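Local structure of NYN domain-containing protein (Vibrio parahaemolyticus, 2QIP) at residues 17-21 with 115-121. The protein is of uncharacterised function but belongs to the NYN family of PIN-like proteins and may act as an RNA nuclease. Numbering follows the deposited sequence.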
loop_
_atom_site.group_PDB
_atom_site.type_symbol
_atom_site.label_atom_id
_atom_site.label_comp_id
_atom_site.label_asym_id
_atom_site.label_seq_id
_atom_site.Cartn_x
_atom_site.Cartn_y
_atom_site.Cartn_z
ATOM N N ASP A 17 -4.073 7.866 9.342
ATOM C CA ASP A 17 -4.905 7.672 8.160
ATOM C C ASP A 17 -6.150 8.544 8.425
ATOM O O ASP A 17 -7.151 8.062 8.993
ATOM C CB ASP A 17 -5.228 6.175 8.109
ATOM C CG ASP A 17 -6.006 5.736 6.886
ATOM O OD1 ASP A 17 -6.418 6.549 6.040
ATOM O OD2 ASP A 17 -6.208 4.500 6.794
ATOM N N VAL A 18 -6.074 9.835 8.063
ATOM C CA VAL A 18 -7.112 10.799 8.444
ATOM C C VAL A 18 -8.482 10.388 7.918
ATOM O O VAL A 18 -9.465 10.512 8.640
ATOM C CB VAL A 18 -6.735 12.235 7.962
ATOM C CG1 VAL A 18 -7.903 13.215 8.112
ATOM C CG2 VAL A 18 -5.486 12.746 8.709
ATOM N N GLN A 19 -8.541 9.864 6.696
ATOM C CA GLN A 19 -9.849 9.454 6.135
ATOM C C GLN A 19 -10.463 8.299 6.944
ATOM O O GLN A 19 -11.664 8.302 7.234
ATOM C CB GLN A 19 -9.714 9.049 4.661
ATOM C CG GLN A 19 -9.421 10.214 3.719
ATOM C CD GLN A 19 -10.592 11.197 3.590
ATOM O OE1 GLN A 19 -10.638 12.218 4.281
ATOM N NE2 GLN A 19 -11.542 10.886 2.699
ATOM N N ASN A 20 -9.644 7.315 7.305
ATOM C CA ASN A 20 -10.145 6.191 8.100
ATOM C C ASN A 20 -10.654 6.643 9.475
ATOM O O ASN A 20 -11.751 6.249 9.900
ATOM C CB ASN A 20 -9.098 5.087 8.236
ATOM C CG ASN A 20 -9.570 3.940 9.106
ATOM O OD1 ASN A 20 -9.419 3.969 10.326
ATOM N ND2 ASN A 20 -10.126 2.908 8.482
ATOM N N VAL A 21 -9.882 7.502 10.141
ATOM C CA VAL A 21 -10.288 8.057 11.428
ATOM C C VAL A 21 -11.608 8.808 11.292
ATOM O O VAL A 21 -12.509 8.610 12.096
ATOM C CB VAL A 21 -9.181 8.967 11.991
ATOM C CG1 VAL A 21 -9.659 9.697 13.230
ATOM C CG2 VAL A 21 -7.960 8.121 12.323
ATOM N N VAL A 115 -2.407 5.085 13.127
ATOM C CA VAL A 115 -3.778 5.417 13.510
ATOM C C VAL A 115 -4.667 5.088 12.315
ATOM O O VAL A 115 -4.802 5.880 11.382
ATOM C CB VAL A 115 -3.903 6.900 13.948
ATOM C CG1 VAL A 115 -5.282 7.165 14.539
ATOM C CG2 VAL A 115 -2.854 7.225 15.000
ATOM N N SER A 116 -5.199 3.870 12.337
ATOM C CA SER A 116 -6.064 3.357 11.281
ATOM C C SER A 116 -6.634 2.044 11.759
ATOM O O SER A 116 -5.939 1.295 12.470
ATOM C CB SER A 116 -5.268 3.079 10.000
ATOM O OG SER A 116 -6.131 2.588 8.974
ATOM N N GLY A 117 -7.865 1.749 11.341
ATOM C CA GLY A 117 -8.444 0.438 11.601
ATOM C C GLY A 117 -8.433 -0.497 10.402
ATOM O O GLY A 117 -8.963 -1.607 10.485
ATOM N N ASP A 118 -7.803 -0.076 9.309
ATOM C CA ASP A 118 -7.802 -0.835 8.053
ATOM C C ASP A 118 -6.920 -2.088 8.149
ATOM O O ASP A 118 -5.689 -2.000 8.280
ATOM C CB ASP A 118 -7.326 0.112 6.941
ATOM C CG ASP A 118 -7.337 -0.505 5.542
ATOM O OD1 ASP A 118 -7.429 -1.742 5.389
ATOM O OD2 ASP A 118 -7.213 0.303 4.568
ATOM N N GLY A 119 -7.554 -3.256 8.102
ATOM C CA GLY A 119 -6.841 -4.503 8.255
ATOM C C GLY A 119 -5.783 -4.770 7.199
ATOM O O GLY A 119 -4.901 -5.601 7.422
ATOM N N ASP A 120 -5.853 -4.107 6.046
ATOM C CA ASP A 120 -4.793 -4.323 5.059
ATOM C C ASP A 120 -3.426 -3.908 5.599
ATOM O O ASP A 120 -2.392 -4.375 5.122
ATOM C CB ASP A 120 -5.088 -3.638 3.733
ATOM C CG ASP A 120 -6.015 -4.458 2.857
ATOM O OD1 ASP A 120 -6.003 -5.697 3.010
ATOM O OD2 ASP A 120 -6.755 -3.865 2.037
ATOM N N PHE A 121 -3.424 -3.034 6.598
ATOM C CA PHE A 121 -2.142 -2.637 7.197
ATOM C C PHE A 121 -1.505 -3.754 8.045
ATOM O O PHE A 121 -0.345 -3.624 8.479
ATOM C CB PHE A 121 -2.268 -1.347 7.994
ATOM C CG PHE A 121 -2.450 -0.117 7.150
ATOM C CD1 PHE A 121 -1.544 0.197 6.145
ATOM C CD2 PHE A 121 -3.521 0.743 7.372
ATOM C CE1 PHE A 121 -1.723 1.365 5.355
ATOM C CE2 PHE A 121 -3.684 1.887 6.608
ATOM C CZ PHE A 121 -2.799 2.212 5.594
HETATM O O HOH W 1 -7.346 3.072 4.759
#
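Asp17 reaches across to Ser116 from the N-cap position of helix 18-29. Asp17 CB lies against the end of strand 111-115, 3.3 Å from Val115 O and 3.6 Å from Ser116 CB. Asp17 CG stands anti to the backbone N (chi1 -176°), which directs the carboxylate along the Ser116 side chain. At the tip, Asp17 OD2 accepts from Ser116 OG at 2.9 Å, on its anti side and a little out of the carboxylate plane. Asp17 OD2 also receives a water at 2.7 Å and meets the edge of the Phe121 ring, near its plane, with Phe121 CE2 3.6 Å away. Behind it, Asp17 N donates to Val115 O with an N-H...O angle of 164°, so the two neighbouring parallel strands 10-17 and 111-115 stay paired to their C-terminal ends.

The C-terminal edge of the parallel sheet, where Asp17, Asp118 of the following loop and Asp95 come together, is consistent with the acidic metal site of PIN-like nucleases; such a role here is inferred, and a water, not a metal, is modelled between Asp17 OD2 and Asp118 OD2. Ser116 OG also accepts from Asp118 N, closing an ST turn, and thereby links the loop's conformation to Asp17. One helical turn on, Asn20 OD1 takes the Gly117 N-H, with Gly117 N at 2.9 Å, although the donor sits 52° above the carbonyl plane. Val21 CG2 packs on Val115 CG1 at 3.6 Å, the two side chains crossing at a slant beside Tyr35 and Phe38 of helix 35-42.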